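Mediator of RNA polymerase II transcription subunit 6 (Schizosaccharomyces pombe, PDB 4H61) serves as a subunit of Mediator, the coactivator complex that relays signals from gene-specific regulators to the basal RNA polymerase II machinery. Local coordinates at residues L23-L29 with L83-Q87; V28-F32 with Q72-I76; P99-F104 with Y117-T122. All coordinates share one frame; numbering follows the deposited sequence.

Interaction 1 (L23-L29 with L83-Q87); sequences LRTENVL and LWVIQ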
loop_
_atom_site.group_PDB
_atom_site.type_symbol
_atom_site.label_atom_id
_atom_site.label_comp_id
_atom_site.label_asym_id
_atom_site.label_seq_id
_atom_site.Cartn_x
_atom_site.Cartn_y
_atom_site.Cartn_z
ATOM N N LEU A 23 4.166 6.971 -14.984
ATOM C CA LEU A 23 4.083 6.110 -13.811
ATOM C C LEU A 23 4.916 4.851 -13.968
ATOM O O LEU A 23 4.924 4.218 -15.024
ATOM C CB LEU A 23 2.632 5.734 -13.495
ATOM C CG LEU A 23 1.718 6.850 -12.990
ATOM C CD1 LEU A 23 0.395 6.274 -12.490
ATOM C CD2 LEU A 23 2.414 7.663 -11.902
ATOM N N ARG A 24 5.617 4.500 -12.899
ATOM C CA ARG A 24 6.368 3.258 -12.831
ATOM C C ARG A 24 6.213 2.687 -11.428
ATOM O O ARG A 24 5.950 3.432 -10.480
ATOM C CB ARG A 24 7.845 3.509 -13.153
ATOM C CG ARG A 24 8.122 3.839 -14.619
ATOM C CD ARG A 24 9.520 4.421 -14.838
ATOM N NE ARG A 24 9.632 5.809 -14.389
ATOM C CZ ARG A 24 10.311 6.200 -13.311
ATOM N NH1 ARG A 24 10.953 5.306 -12.566
ATOM N NH2 ARG A 24 10.353 7.487 -12.983
ATOM N N THR A 25 6.364 1.370 -11.300
ATOM C CA THR A 25 6.349 0.700 -10.000
ATOM C C THR A 25 7.295 1.406 -9.033
ATOM O O THR A 25 7.009 1.534 -7.843
ATOM C CB THR A 25 6.768 -0.778 -10.136
ATOM O OG1 THR A 25 5.835 -1.461 -10.980
ATOM C CG2 THR A 25 6.807 -1.465 -8.781
ATOM N N GLU A 26 8.412 1.880 -9.580
ATOM C CA GLU A 26 9.420 2.627 -8.838
ATOM C C GLU A 26 8.857 3.838 -8.104
ATOM O O GLU A 26 9.349 4.188 -7.032
ATOM C CB GLU A 26 10.541 3.090 -9.780
ATOM C CG GLU A 26 11.513 1.997 -10.220
ATOM C CD GLU A 26 10.959 1.097 -11.318
ATOM O OE1 GLU A 26 9.829 1.347 -11.790
ATOM O OE2 GLU A 26 11.659 0.137 -11.710
ATOM N N ASN A 27 7.839 4.481 -8.680
ATOM C CA ASN A 27 7.331 5.739 -8.125
ATOM C C ASN A 27 5.815 5.838 -7.881
ATOM O O ASN A 27 5.337 6.849 -7.355
ATOM C CB ASN A 27 7.811 6.938 -8.954
ATOM C CG ASN A 27 7.313 6.899 -10.389
ATOM O OD1 ASN A 27 6.364 6.187 -10.711
ATOM N ND2 ASN A 27 7.959 7.669 -11.262
ATOM N N VAL A 28 5.067 4.803 -8.250
ATOM C CA VAL A 28 3.612 4.833 -8.100
ATOM C C VAL A 28 3.141 5.152 -6.666
ATOM O O VAL A 28 2.177 5.890 -6.467
ATOM C CB VAL A 28 2.966 3.524 -8.598
ATOM C CG1 VAL A 28 3.512 2.342 -7.837
ATOM C CG2 VAL A 28 1.457 3.585 -8.466
ATOM N N LEU A 29 3.837 4.618 -5.672
ATOM C CA LEU A 29 3.484 4.843 -4.275
ATOM C C LEU A 29 3.690 6.301 -3.903
ATOM O O LEU A 29 2.997 6.829 -3.037
ATOM C CB LEU A 29 4.337 3.952 -3.367
ATOM C CG LEU A 29 3.622 2.998 -2.414
ATOM C CD1 LEU A 29 2.248 2.638 -2.949
ATOM C CD2 LEU A 29 4.463 1.737 -2.167
ATOM N N LEU A 83 -1.895 -0.293 -14.968
ATOM C CA LEU A 83 -2.386 -0.362 -13.603
ATOM C C LEU A 83 -1.419 -0.867 -12.542
ATOM O O LEU A 83 -0.495 -1.630 -12.818
ATOM C CB LEU A 83 -3.747 -1.077 -13.500
ATOM C CG LEU A 83 -4.001 -2.579 -13.659
ATOM C CD1 LEU A 83 -3.244 -3.435 -12.670
ATOM C CD2 LEU A 83 -5.482 -2.822 -13.473
ATOM N N TRP A 84 -1.667 -0.409 -11.319
ATOM C CA TRP A 84 -1.052 -0.962 -10.129
ATOM C C TRP A 84 -2.152 -0.995 -9.091
ATOM O O TRP A 84 -3.054 -0.155 -9.117
ATOM C CB TRP A 84 0.090 -0.080 -9.646
ATOM C CG TRP A 84 1.268 -0.078 -10.550
ATOM C CD1 TRP A 84 2.384 -0.859 -10.446
ATOM C CD2 TRP A 84 1.457 0.743 -11.707
ATOM N NE1 TRP A 84 3.259 -0.570 -11.467
ATOM C CE2 TRP A 84 2.713 0.408 -12.255
ATOM C CE3 TRP A 84 0.687 1.728 -12.333
ATOM C CZ2 TRP A 84 3.214 1.024 -13.398
ATOM C CZ3 TRP A 84 1.185 2.338 -13.465
ATOM C CH2 TRP A 84 2.438 1.985 -13.987
ATOM N N VAL A 85 -2.093 -1.969 -8.191
ATOM C CA VAL A 85 -3.082 -2.076 -7.127
ATOM C C VAL A 85 -2.412 -1.959 -5.770
ATOM O O VAL A 85 -1.434 -2.659 -5.482
ATOM C CB VAL A 85 -3.858 -3.394 -7.203
ATOM C CG1 VAL A 85 -4.808 -3.522 -6.010
ATOM C CG2 VAL A 85 -4.618 -3.479 -8.513
ATOM N N ILE A 86 -2.954 -1.072 -4.939
ATOM C CA ILE A 86 -2.351 -0.736 -3.656
ATOM C C ILE A 86 -3.269 -1.145 -2.525
ATOM O O ILE A 86 -4.484 -1.001 -2.633
ATOM C CB ILE A 86 -2.082 0.775 -3.569
ATOM C CG1 ILE A 86 -1.074 1.187 -4.644
ATOM C CG2 ILE A 86 -1.585 1.166 -2.191
ATOM C CD1 ILE A 86 -0.867 2.664 -4.737
ATOM N N GLN A 87 -2.691 -1.663 -1.446
ATOM C CA GLN A 87 -3.471 -2.091 -0.294
ATOM C C GLN A 87 -3.077 -1.345 0.971
ATOM O O GLN A 87 -1.894 -1.276 1.322
ATOM C CB GLN A 87 -3.286 -3.586 -0.076
ATOM C CG GLN A 87 -3.695 -4.069 1.294
ATOM C CD GLN A 87 -3.631 -5.578 1.404
ATOM O OE1 GLN A 87 -4.200 -6.289 0.575
ATOM N NE2 GLN A 87 -2.926 -6.078 2.422
#
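Trp84 is held by Leu23, Thr25 and Val28 of the 23-29 segment, and a single hydrogen bond sets the direction of its indole. NE1 of Trp84 donates to OG1 of Thr25 over 2.8 Å with an N-H...O angle of 150°, the oxygen lying near the ring plane but tilted 16° out of it. The fold here is an antiparallel four-stranded sheet, and the loop with the start of helix 28-33 lies against the face from which Trp84 and Ile86 project. At the six-membered end of the indole, CB of Leu23 packs on CZ3 of Trp84 at 3.7 Å, and the Leu23 backbone oxygen is 3.5 Å from CH2 of Trp84. Val28 places CG1 above one face of the ring, offset toward its rim, and its other methyl, CG2, is 4.1 Å from CB of Trp84. Two residues along the strand, CD1 of Ile86 meets CD1 of Leu29 at 3.6 Å, so the same face continues as purely apolar packing. OG1 of Thr25 can meet the indole because it stands beside its own backbone N, anti to the carbonyl carbon (chi1 -62°). Behind this first shell the backbone is folded into a tight turn that leads into the helix. Val28 N and Asn27 N both donate to Arg24 O, and Arg24 NH2 reaches back to the backbone oxygen of Met20. The turn is closed by the Asn27 side chain, whose OD1 takes the backbone N-H of Arg24 at 2.9 Å.

Interaction 2 (V28-F32 with Q72-I76); sequences VLEYF and QFVII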
loop_
_atom_site.group_PDB
_atom_site.type_symbol
_atom_site.label_atom_id
_atom_site.label_comp_id
_atom_site.label_asym_id
_atom_site.label_seq_id
_atom_site.Cartn_x
_atom_site.Cartn_y
_atom_site.Cartn_z
ATOM N N VAL A 28 5.067 4.803 -8.250
ATOM C CA VAL A 28 3.612 4.833 -8.100
ATOM C C VAL A 28 3.141 5.152 -6.666
ATOM O O VAL A 28 2.177 5.890 -6.467
ATOM C CB VAL A 28 2.966 3.524 -8.598
ATOM C CG1 VAL A 28 3.512 2.342 -7.837
ATOM C CG2 VAL A 28 1.457 3.585 -8.466
ATOM N N LEU A 29 3.837 4.618 -5.672
ATOM C CA LEU A 29 3.484 4.843 -4.275
ATOM C C LEU A 29 3.690 6.301 -3.903
ATOM O O LEU A 29 2.997 6.829 -3.037
ATOM C CB LEU A 29 4.337 3.952 -3.367
ATOM C CG LEU A 29 3.622 2.998 -2.414
ATOM C CD1 LEU A 29 2.248 2.638 -2.949
ATOM C CD2 LEU A 29 4.463 1.737 -2.167
ATOM N N GLU A 30 4.647 6.956 -4.549
ATOM C CA GLU A 30 4.887 8.365 -4.272
ATOM C C GLU A 30 3.729 9.177 -4.830
ATOM O O GLU A 30 3.272 10.141 -4.209
ATOM C CB GLU A 30 6.202 8.822 -4.894
ATOM C CG GLU A 30 6.610 10.229 -4.491
ATOM C CD GLU A 30 8.076 10.496 -4.750
ATOM O OE1 GLU A 30 8.873 9.531 -4.679
ATOM O OE2 GLU A 30 8.432 11.665 -5.030
ATOM N N TYR A 31 3.265 8.772 -6.009
ATOM C CA TYR A 31 2.088 9.350 -6.639
ATOM C C TYR A 31 0.915 9.258 -5.678
ATOM O O TYR A 31 0.227 10.250 -5.403
ATOM C CB TYR A 31 1.767 8.566 -7.911
ATOM C CG TYR A 31 0.644 9.118 -8.763
ATOM C CD1 TYR A 31 0.575 10.470 -9.077
ATOM C CD2 TYR A 31 -0.327 8.271 -9.289
ATOM C CE1 TYR A 31 -0.447 10.968 -9.879
ATOM C CE2 TYR A 31 -1.348 8.756 -10.092
ATOM C CZ TYR A 31 -1.406 10.104 -10.384
ATOM O OH TYR A 31 -2.428 10.580 -11.181
ATOM N N PHE A 32 0.708 8.052 -5.167
ATOM C CA PHE A 32 -0.374 7.772 -4.242
ATOM C C PHE A 32 -0.297 8.699 -3.036
ATOM O O PHE A 32 -1.321 9.102 -2.497
ATOM C CB PHE A 32 -0.313 6.301 -3.806
ATOM C CG PHE A 32 -1.456 5.879 -2.934
ATOM C CD1 PHE A 32 -2.665 5.494 -3.495
ATOM C CD2 PHE A 32 -1.318 5.861 -1.547
ATOM C CE1 PHE A 32 -3.720 5.107 -2.691
ATOM C CE2 PHE A 32 -2.368 5.477 -0.726
ATOM C CZ PHE A 32 -3.576 5.103 -1.293
ATOM N N GLN A 72 -0.076 0.748 6.840
ATOM C CA GLN A 72 0.927 0.592 5.790
ATOM C C GLN A 72 0.264 0.569 4.427
ATOM O O GLN A 72 -0.876 0.118 4.288
ATOM C CB GLN A 72 1.740 -0.701 5.971
ATOM C CG GLN A 72 2.438 -0.834 7.317
ATOM C CD GLN A 72 3.395 -2.033 7.390
ATOM O OE1 GLN A 72 3.204 -3.058 6.715
ATOM N NE2 GLN A 72 4.433 -1.902 8.218
ATOM N N PHE A 73 0.988 1.055 3.425
ATOM C CA PHE A 73 0.548 0.959 2.041
ATOM C C PHE A 73 1.550 0.133 1.249
ATOM O O PHE A 73 2.750 0.405 1.273
ATOM C CB PHE A 73 0.410 2.348 1.422
ATOM C CG PHE A 73 -0.658 3.183 2.063
ATOM C CD1 PHE A 73 -1.986 3.054 1.671
ATOM C CD2 PHE A 73 -0.342 4.082 3.073
ATOM C CE1 PHE A 73 -2.976 3.814 2.265
ATOM C CE2 PHE A 73 -1.332 4.852 3.677
ATOM C CZ PHE A 73 -2.650 4.719 3.272
ATOM N N VAL A 74 1.061 -0.888 0.558
ATOM C CA VAL A 74 1.938 -1.726 -0.238
ATOM C C VAL A 74 1.340 -1.970 -1.610
ATOM O O VAL A 74 0.120 -1.893 -1.798
ATOM C CB VAL A 74 2.227 -3.087 0.448
ATOM C CG1 VAL A 74 2.793 -2.875 1.843
ATOM C CG2 VAL A 74 0.963 -3.938 0.508
ATOM N N ILE A 75 2.212 -2.251 -2.570
ATOM C CA ILE A 75 1.789 -2.628 -3.906
ATOM C C ILE A 75 1.584 -4.132 -3.933
ATOM O O ILE A 75 2.471 -4.894 -3.535
ATOM C CB ILE A 75 2.852 -2.229 -4.931
ATOM C CG1 ILE A 75 3.099 -0.718 -4.855
ATOM C CG2 ILE A 75 2.436 -2.669 -6.330
ATOM C CD1 ILE A 75 4.332 -0.261 -5.584
ATOM N N ILE A 76 0.409 -4.565 -4.377
ATOM C CA ILE A 76 0.096 -5.994 -4.387
ATOM C C ILE A 76 -0.226 -6.513 -5.784
ATOM O O ILE A 76 -0.525 -7.692 -5.952
ATOM C CB ILE A 76 -1.076 -6.329 -3.453
ATOM C CG1 ILE A 76 -2.382 -5.738 -4.011
ATOM C CG2 ILE A 76 -0.783 -5.833 -2.047
ATOM C CD1 ILE A 76 -3.574 -5.923 -3.104
#
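Phe32 and Phe73 meet because their first torsions send the rings at one another from helix and strand: CG of Phe32 lies anti to its backbone N (chi1 -175°), whereas CG of Phe73 stands beside the backbone N and anti to the carbonyl carbon (chi1 -65°). CE2 of Phe32 thereby comes down over one face of Phe73, 3.4 Å from CD1 of Phe73 and nearly as close to CE1. The rings lean obliquely against each other, their planes inclined at 53° and their centroids 5.1 Å apart. The contact joins helix 28-33 to strand 70-79, an outermost strand of the antiparallel sheet. The axes of the two segments approach to 9.7 Å and run closer to antiparallel than to parallel, so the later helix residue, Phe32, meets the earlier strand residue, Phe73, and the start of the helix meets Ile75. There CD1 of Ile75 touches CG1 of Val28 at 3.5 Å. CG1 of Ile75 faces both methyls of Leu29, 3.9 Å from CD2 and 4.0 Å from CD1. The side chains that meet are all apolar. Beyond them, the backbone N of Phe73 is hydrogen-bonded to OD1 of Asn44. The Phe32 ring also meets Tyr103 of strand 97-106 edge-to-face.

Interaction 3 (P99-F104 with Y117-T122); sequences PLTVYF and YTLLAT
The Tyr117 ring takes the edge of Phe104 on one face: CZ of Phe104 lies over the ring centre and is 4.0 Å from CZ of Tyr117. With the planes at 81° and the centroids 5.3 Å apart, this is a T-shaped pair, joining strand 97-106 of the antiparallel sheet to the first turns of the long helix 115-135. Further along, Val102 slides past Thr118 in the opposite direction, its CG1 3.2 Å from OG1 of Thr118, while its CG2 faces CB of Tyr117. Thr118 turns its methyl the other way, anti to the backbone N, toward the carbonyl oxygens of Pro99 and Leu100. A classic beta bulge at Leu100 and Thr101, both facing Lys88, interrupts the strand here. Beyond it the Pro99 ring lies against Thr122, with CG of Pro99 3.5 Å from CG2 of Thr122, and CB of Pro99 meets CB of Ala121 at 4.1 Å. With an alanine in place of Pro99, the Thr122 methyl would probably lose its contacts with CG and CD, leaving a gap between strand and helix. Helix and strand thus meet through methyls, a proline ring and an aromatic pair, so the contact rests largely on complementary shape.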
loop_
_atom_site.group_PDB
_atom_site.type_symbol
_atom_site.label_atom_id
_atom_site.label_comp_id
_atom_site.label_asym_id
_atom_site.label_seq_id
_atom_site.Cartn_x
_atom_site.Cartn_y
_atom_site.Cartn_z
ATOM N N PRO A 99 -5.876 -6.396 6.263
ATOM C CA PRO A 99 -6.216 -5.584 5.090
ATOM C C PRO A 99 -7.379 -4.665 5.420
ATOM O O PRO A 99 -8.390 -5.136 5.943
ATOM C CB PRO A 99 -6.642 -6.625 4.050
ATOM C CG PRO A 99 -6.044 -7.922 4.535
ATOM C CD PRO A 99 -6.086 -7.832 6.029
ATOM N N LEU A 100 -7.226 -3.376 5.129
ATOM C CA LEU A 100 -8.233 -2.380 5.476
ATOM C C LEU A 100 -9.025 -1.948 4.253
ATOM O O LEU A 100 -10.254 -2.030 4.247
ATOM C CB LEU A 100 -7.583 -1.170 6.149
ATOM C CG LEU A 100 -6.989 -1.521 7.512
ATOM C CD1 LEU A 100 -6.352 -0.298 8.205
ATOM C CD2 LEU A 100 -8.075 -2.166 8.362
ATOM N N THR A 101 -8.320 -1.463 3.233
ATOM C CA THR A 101 -8.947 -1.115 1.962
ATOM C C THR A 101 -7.974 -1.302 0.787
ATOM O O THR A 101 -6.755 -1.363 0.981
ATOM C CB THR A 101 -9.568 0.322 1.977
ATOM O OG1 THR A 101 -9.156 1.057 0.812
ATOM C CG2 THR A 101 -9.169 1.092 3.217
ATOM N N VAL A 102 -8.501 -1.429 -0.431
ATOM C CA VAL A 102 -7.621 -1.488 -1.597
ATOM C C VAL A 102 -7.995 -0.466 -2.671
ATOM O O VAL A 102 -9.164 -0.119 -2.836
ATOM C CB VAL A 102 -7.440 -2.933 -2.176
ATOM C CG1 VAL A 102 -8.203 -3.963 -1.355
ATOM C CG2 VAL A 102 -7.822 -3.004 -3.639
ATOM N N TYR A 103 -6.987 0.036 -3.377
ATOM C CA TYR A 103 -7.181 1.130 -4.316
ATOM C C TYR A 103 -6.644 0.734 -5.676
ATOM O O TYR A 103 -5.699 -0.048 -5.775
ATOM C CB TYR A 103 -6.438 2.390 -3.842
ATOM C CG TYR A 103 -6.581 2.686 -2.362
ATOM C CD1 TYR A 103 -5.887 1.939 -1.415
ATOM C CD2 TYR A 103 -7.399 3.726 -1.912
ATOM C CE1 TYR A 103 -6.012 2.198 -0.072
ATOM C CE2 TYR A 103 -7.528 3.995 -0.560
ATOM C CZ TYR A 103 -6.826 3.224 0.353
ATOM O OH TYR A 103 -6.931 3.464 1.702
ATOM N N PHE A 104 -7.242 1.286 -6.725
ATOM C CA PHE A 104 -6.730 1.096 -8.075
ATOM C C PHE A 104 -6.027 2.348 -8.574
ATOM O O PHE A 104 -6.479 3.466 -8.337
ATOM C CB PHE A 104 -7.858 0.718 -9.031
ATOM C CG PHE A 104 -8.429 -0.644 -8.773
ATOM C CD1 PHE A 104 -7.704 -1.588 -8.059
ATOM C CD2 PHE A 104 -9.688 -0.988 -9.244
ATOM C CE1 PHE A 104 -8.222 -2.844 -7.817
ATOM C CE2 PHE A 104 -10.215 -2.246 -9.009
ATOM C CZ PHE A 104 -9.483 -3.172 -8.294
ATOM N N TYR A 117 -12.768 -6.735 -3.033
ATOM C CA TYR A 117 -11.332 -6.957 -3.176
ATOM C C TYR A 117 -10.636 -7.046 -1.822
ATOM O O TYR A 117 -9.793 -7.922 -1.609
ATOM C CB TYR A 117 -10.692 -5.895 -4.077
ATOM C CG TYR A 117 -11.089 -6.078 -5.522
ATOM C CD1 TYR A 117 -12.258 -5.507 -6.022
ATOM C CD2 TYR A 117 -10.316 -6.853 -6.379
ATOM C CE1 TYR A 117 -12.631 -5.689 -7.339
ATOM C CE2 TYR A 117 -10.683 -7.042 -7.697
ATOM C CZ TYR A 117 -11.840 -6.459 -8.172
ATOM O OH TYR A 117 -12.203 -6.651 -9.483
ATOM N N THR A 118 -11.005 -6.157 -0.904
ATOM C CA THR A 118 -10.508 -6.241 0.460
ATOM C C THR A 118 -10.924 -7.579 1.082
ATOM O O THR A 118 -10.105 -8.264 1.705
ATOM C CB THR A 118 -10.990 -5.056 1.328
ATOM O OG1 THR A 118 -10.536 -3.822 0.758
ATOM C CG2 THR A 118 -10.442 -5.168 2.742
ATOM N N LEU A 119 -12.186 -7.960 0.881
ATOM C CA LEU A 119 -12.689 -9.240 1.381
ATOM C C LEU A 119 -11.857 -10.414 0.873
ATOM O O LEU A 119 -11.507 -11.318 1.636
ATOM C CB LEU A 119 -14.163 -9.435 1.018
ATOM C CG LEU A 119 -15.134 -8.566 1.823
ATOM C CD1 LEU A 119 -16.582 -8.813 1.414
ATOM C CD2 LEU A 119 -14.949 -8.791 3.325
ATOM N N LEU A 120 -11.527 -10.387 -0.412
ATOM C CA LEU A 120 -10.724 -11.443 -1.011
ATOM C C LEU A 120 -9.343 -11.485 -0.386
ATOM O O LEU A 120 -8.827 -12.565 -0.058
ATOM C CB LEU A 120 -10.620 -11.244 -2.521
ATOM C CG LEU A 120 -11.936 -11.580 -3.228
ATOM C CD1 LEU A 120 -11.837 -11.399 -4.742
ATOM C CD2 LEU A 120 -12.388 -12.991 -2.854
ATOM N N ALA A 121 -8.763 -10.298 -0.220
ATOM C CA ALA A 121 -7.461 -10.150 0.414
ATOM C C ALA A 121 -7.429 -10.791 1.796
ATOM O O ALA A 121 -6.600 -11.668 2.050
ATOM C CB ALA A 121 -7.081 -8.693 0.500
ATOM N N THR A 122 -8.340 -10.380 2.678
ATOM C CA THR A 122 -8.350 -10.924 4.036
ATOM C C THR A 122 -8.617 -12.431 4.037
ATOM O O THR A 122 -8.075 -13.157 4.866
ATOM C CB THR A 122 -9.366 -10.227 4.970
ATOM O OG1 THR A 122 -10.655 -10.825 4.810
ATOM C CG2 THR A 122 -9.451 -8.721 4.693
#

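In the fold
Interactions 1 and 2 share Val28 and Leu29: helix 28-33 lies across the neighbouring strands 83-91 and 70-79, which are themselves joined by backbone bonds such as Gln87 N to Val74 O. Interaction 3 packs helix 115-135 on the other face of the same sheet, where strand 97-106 pairs with strand 83-91, for instance through Tyr103 N and Ile86 O. Interaction 2 is the buried one, and its side-chain contacts are apolar. The other two are partly buried: interaction 1 adds an indole hydrogen bond to its packing, and interaction 3 combines threonines with a T-shaped pair near the surface. Tyr103 of strand 97-106 turns to the face of interaction 2, where its ring meets Phe32 and Phe73.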